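Local coordinates for SusD-like carbohydrate binding protein (Bacteroides vulgatus, PDB 3LEW) that probably binds carbohydrate at the outer membrane for nutrient uptake, at residues L128-A133 with L206-R211; Q176-L181 with A216-K221. All coordinates share one frame; numbering follows the deposited sequence.

Contact 1 (L128-A133 with L206-R211); sequences LYLHLA and LGILSR
Leu130 meets Ile208 and Arg211 through a single methyl, CD2, and the contact is entirely buried. The packing is hydrocarbon on hydrocarbon with both partners, Ile208 being the more distant: Leu130 CD2 lies 4.1 Å from Ile208 CG2. Leu130 swings its CG anti to the backbone N (chi1 175°), which brings CD2 to helix 202-215.

The same methyl packs against the aliphatic stem of Arg211, 3.8 Å from Arg211 CD and 4.1 Å from Arg211 CG, the two side chains crossing at about a right angle. Both helices belong to the all-helical, TPR-like part of the SusD fold, and here they meet without any hydrogen bond between the two segments, the nearest CA atoms, those of Leu130 and Arg211, being 8.8 Å apart.

The polar groups find their partners away from Leu130. Beyond its bend at chi3 (-69°), Arg211 carries its guanidinium to Glu348 in a salt bridge through NH2, which also bonds to the backbone oxygen of Leu343. Within 206-211, Ser210 OG donates to Leu206 O over 2.8 Å, tilted 34° from the carbonyl plane, while Ser210 N reaches that oxygen from the opposite face.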
# COMPACT_ATOMS: atom_id res chain seq x y z
N LEU A 128 7.33 -4.49 8.46
CA LEU A 128 7.57 -5.58 7.53
C LEU A 128 6.77 -6.82 7.97
O LEU A 128 6.20 -7.53 7.13
CB LEU A 128 9.06 -5.87 7.36
CG LEU A 128 9.82 -4.71 6.66
CD1 LEU A 128 11.37 -4.94 6.78
CD2 LEU A 128 9.32 -4.49 5.23
N TYR A 129 6.63 -7.05 9.26
CA TYR A 129 5.70 -8.15 9.72
C TYR A 129 4.23 -7.81 9.40
O TYR A 129 3.42 -8.70 9.13
CB TYR A 129 5.90 -8.53 11.18
CG TYR A 129 7.14 -9.37 11.38
CD1 TYR A 129 7.30 -10.59 10.73
CD2 TYR A 129 8.20 -8.93 12.19
CE1 TYR A 129 8.45 -11.35 10.86
CE2 TYR A 129 9.36 -9.70 12.35
CZ TYR A 129 9.49 -10.90 11.65
OH TYR A 129 10.64 -11.68 11.74
N LEU A 130 3.86 -6.52 9.40
CA LEU A 130 2.52 -6.11 8.97
C LEU A 130 2.29 -6.45 7.50
O LEU A 130 1.23 -6.93 7.10
CB LEU A 130 2.27 -4.63 9.20
CG LEU A 130 0.96 -4.03 8.70
CD1 LEU A 130 -0.21 -4.75 9.38
CD2 LEU A 130 0.89 -2.52 8.98
N HIS A 131 3.30 -6.22 6.66
CA HIS A 131 3.24 -6.64 5.26
C HIS A 131 2.97 -8.15 5.11
O HIS A 131 2.05 -8.58 4.37
CB HIS A 131 4.53 -6.30 4.56
CG HIS A 131 4.58 -6.81 3.14
ND1 HIS A 131 3.76 -6.33 2.14
CD2 HIS A 131 5.37 -7.75 2.56
CE1 HIS A 131 4.01 -6.98 1.01
NE2 HIS A 131 5.00 -7.83 1.24
N LEU A 132 3.73 -8.95 5.85
CA LEU A 132 3.58 -10.39 5.79
C LEU A 132 2.20 -10.80 6.27
O LEU A 132 1.48 -11.56 5.56
CB LEU A 132 4.70 -11.09 6.58
CG LEU A 132 6.10 -10.98 5.95
CD1 LEU A 132 7.24 -11.34 6.98
CD2 LEU A 132 6.24 -11.83 4.69
N ALA A 133 1.77 -10.27 7.43
CA ALA A 133 0.49 -10.65 8.01
C ALA A 133 -0.70 -10.30 7.11
O ALA A 133 -1.65 -11.06 7.02
CB ALA A 133 0.30 -9.96 9.37
N LEU A 206 2.76 5.91 15.53
CA LEU A 206 1.34 5.93 15.82
C LEU A 206 0.54 5.55 14.57
O LEU A 206 -0.45 4.81 14.66
CB LEU A 206 0.89 7.33 16.31
CG LEU A 206 1.30 7.73 17.73
CD1 LEU A 206 0.98 9.21 17.97
CD2 LEU A 206 0.58 6.81 18.80
N GLY A 207 0.98 6.03 13.41
CA GLY A 207 0.23 5.78 12.20
C GLY A 207 0.33 4.31 11.81
O GLY A 207 -0.69 3.67 11.42
N ILE A 208 1.56 3.76 11.81
CA ILE A 208 1.69 2.33 11.42
C ILE A 208 0.96 1.43 12.45
O ILE A 208 0.31 0.41 12.08
CB ILE A 208 3.16 1.85 11.30
CG1 ILE A 208 3.95 2.74 10.35
CG2 ILE A 208 3.17 0.35 10.85
CD1 ILE A 208 5.53 2.66 10.57
N LEU A 209 1.04 1.81 13.73
CA LEU A 209 0.28 1.11 14.79
C LEU A 209 -1.21 1.12 14.54
O LEU A 209 -1.90 0.09 14.75
CB LEU A 209 0.49 1.73 16.17
CG LEU A 209 1.44 1.07 17.11
CD1 LEU A 209 1.56 1.93 18.36
CD2 LEU A 209 0.99 -0.36 17.42
N SER A 210 -1.72 2.29 14.13
CA SER A 210 -3.15 2.46 13.82
C SER A 210 -3.58 1.50 12.73
O SER A 210 -4.62 0.83 12.82
CB SER A 210 -3.41 3.91 13.33
OG SER A 210 -3.21 4.79 14.42
N ARG A 211 -2.78 1.45 11.65
CA ARG A 211 -3.02 0.55 10.55
C ARG A 211 -2.97 -0.92 11.01
O ARG A 211 -3.87 -1.72 10.76
CB ARG A 211 -1.97 0.79 9.45
CG ARG A 211 -2.24 -0.02 8.20
CD ARG A 211 -1.10 0.12 7.19
NE ARG A 211 -1.02 1.47 6.60
CZ ARG A 211 -0.08 1.84 5.70
NH1 ARG A 211 0.89 1.01 5.33
NH2 ARG A 211 -0.08 3.07 5.20

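Contact 2 (Q176-L181 with A216-K221); sequences QSINDL and ARQWEK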
# COMPACT_ATOMS: atom_id res chain seq x y z
N GLN A 176 3.15 -9.96 16.58
CA GLN A 176 4.56 -9.58 16.49
C GLN A 176 4.69 -8.16 15.96
O GLN A 176 5.41 -7.36 16.53
CB GLN A 176 5.34 -10.56 15.57
CG GLN A 176 6.85 -10.28 15.45
CD GLN A 176 7.56 -10.48 16.77
OE1 GLN A 176 7.38 -11.52 17.42
NE2 GLN A 176 8.35 -9.49 17.19
N SER A 177 3.94 -7.84 14.92
CA SER A 177 3.96 -6.48 14.35
C SER A 177 3.56 -5.44 15.39
O SER A 177 4.29 -4.46 15.66
CB SER A 177 3.02 -6.42 13.16
OG SER A 177 2.95 -5.12 12.61
N ILE A 178 2.41 -5.67 16.01
CA ILE A 178 1.87 -4.75 17.00
C ILE A 178 2.83 -4.63 18.19
O ILE A 178 3.11 -3.50 18.63
CB ILE A 178 0.47 -5.13 17.41
CG1 ILE A 178 -0.50 -4.95 16.23
CG2 ILE A 178 -0.03 -4.32 18.62
CD1 ILE A 178 -1.84 -5.65 16.43
N ASN A 179 3.38 -5.75 18.67
CA ASN A 179 4.31 -5.67 19.79
C ASN A 179 5.58 -4.87 19.49
O ASN A 179 6.01 -4.06 20.32
CB ASN A 179 4.68 -7.04 20.30
CG ASN A 179 5.26 -6.99 21.67
OD1 ASN A 179 4.56 -6.70 22.68
ND2 ASN A 179 6.54 -7.30 21.77
N ASP A 180 6.16 -5.10 18.31
CA ASP A 180 7.33 -4.34 17.86
C ASP A 180 7.02 -2.85 17.82
O ASP A 180 7.82 -2.04 18.27
CB ASP A 180 7.78 -4.79 16.46
CG ASP A 180 8.49 -6.13 16.43
OD1 ASP A 180 8.79 -6.69 17.52
OD2 ASP A 180 8.75 -6.62 15.27
N LEU A 181 5.87 -2.49 17.26
CA LEU A 181 5.48 -1.10 17.11
C LEU A 181 5.13 -0.43 18.49
O LEU A 181 5.49 0.74 18.73
CB LEU A 181 4.31 -1.01 16.14
CG LEU A 181 4.70 -1.23 14.66
CD1 LEU A 181 3.49 -1.68 13.83
CD2 LEU A 181 5.33 0.01 14.04
N ALA A 216 -5.52 -6.13 12.30
CA ALA A 216 -5.60 -7.19 13.31
C ALA A 216 -6.94 -7.26 14.07
O ALA A 216 -7.10 -8.13 14.94
CB ALA A 216 -4.41 -7.04 14.32
N ARG A 217 -7.86 -6.34 13.78
CA ARG A 217 -9.18 -6.26 14.44
C ARG A 217 -9.12 -5.91 15.93
O ARG A 217 -9.99 -6.32 16.72
CB ARG A 217 -10.00 -7.55 14.16
CG ARG A 217 -9.99 -7.89 12.69
CD ARG A 217 -10.91 -9.10 12.32
NE ARG A 217 -12.34 -8.77 12.41
CZ ARG A 217 -13.03 -8.16 11.46
NH1 ARG A 217 -12.46 -7.78 10.34
NH2 ARG A 217 -14.33 -7.90 11.64
N GLN A 218 -8.06 -5.16 16.29
CA GLN A 218 -7.86 -4.61 17.63
C GLN A 218 -8.42 -3.18 17.64
O GLN A 218 -7.68 -2.19 17.57
CB GLN A 218 -6.36 -4.59 17.96
CG GLN A 218 -5.79 -5.99 18.15
CD GLN A 218 -6.32 -6.66 19.40
OE1 GLN A 218 -6.70 -6.00 20.34
NE2 GLN A 218 -6.37 -7.98 19.39
N TRP A 219 -9.76 -3.10 17.62
CA TRP A 219 -10.44 -1.84 17.35
C TRP A 219 -10.11 -0.78 18.40
O TRP A 219 -9.88 0.37 18.05
CB TRP A 219 -11.96 -2.04 17.26
CG TRP A 219 -12.39 -3.21 16.43
CD1 TRP A 219 -13.19 -4.25 16.83
CD2 TRP A 219 -12.09 -3.45 15.06
NE1 TRP A 219 -13.37 -5.14 15.80
CE2 TRP A 219 -12.71 -4.66 14.70
CE3 TRP A 219 -11.33 -2.78 14.11
CZ2 TRP A 219 -12.62 -5.19 13.42
CZ3 TRP A 219 -11.24 -3.30 12.83
CH2 TRP A 219 -11.87 -4.53 12.51
N GLU A 220 -10.15 -1.15 19.68
CA GLU A 220 -9.86 -0.22 20.78
C GLU A 220 -8.46 0.38 20.62
O GLU A 220 -8.28 1.60 20.72
CB GLU A 220 -9.99 -0.91 22.12
CG GLU A 220 -10.24 0.01 23.29
CD GLU A 220 -11.68 0.54 23.27
OE1 GLU A 220 -12.67 -0.23 23.56
OE2 GLU A 220 -11.80 1.72 22.95
N LYS A 221 -7.47 -0.46 20.32
CA LYS A 221 -6.11 0.04 20.08
C LYS A 221 -6.03 0.95 18.85
O LYS A 221 -5.36 1.97 18.88
CB LYS A 221 -5.15 -1.12 19.97
CG LYS A 221 -4.77 -1.76 21.31
CD LYS A 221 -3.62 -2.75 21.14
CE LYS A 221 -3.25 -3.31 22.50
NZ LYS A 221 -2.00 -4.09 22.49
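Ile178 faces Ala216 and makes every contact of 176-181 with 216-221. At the start of the first segment, Gln176 packs on Arg125 and Tyr129 of helix 111-135, and its NE2 gives a weak bond to Asp180 OD1. Next, Ser177 turns to the same helix, where its OG bonds to the backbone oxygen of Gly126.

Ile178 reaches across with its longer branch: CD1 touches Ala216 CB at 3.6 Å, methyl against methyl. Its CG1 stands anti to the carbonyl carbon (chi1 -67°) and the chain is extended through chi2, which carries CD1 to the turn between helices 202-215 and 219-232. That turn contains a Schellman motif, with Arg217 at positive phi (66°), and Gln218 follows as the N-cap of the next helix. The short branch, CG2, comes to 4.3 Å from Lys221 NZ, whose ammonium forms a salt bridge with Glu182, one turn further along the helix of Ile178.

Asp180 turns to helix 111-135, its OD1 paired with Arg125 in a salt bridge. Helix 170-187 packs on helix 111-135 with one face, that of Ser177 and Asp180, and with another, that of Ile178, on the turn and first residues of helix 219-232, while Leu181 turns to helix 202-215.

Overall arrangement
Contacts 1 and 2 are adjoining parts of one helical core, their centres about 8 Å apart, and helix 170-187 joins them. Leu130 CB lies 3.5 Å from Ser177 OG, and Leu181 CD1 packs 3.6 Å from Ile208 CG2, so the 176-181 segment touches both sides of contact 1. In chain order the segments are 128-133, 176-181, 206-211 and 216-221, so the contacts interleave. Contact 1 is the deeper, centred about 11 Å from the centre of the chain against about 18 Å for contact 2. At the latter, the side chain of Gln218 is about 4 Å from a bound pentaethylene glycol, probably a crystallisation additive.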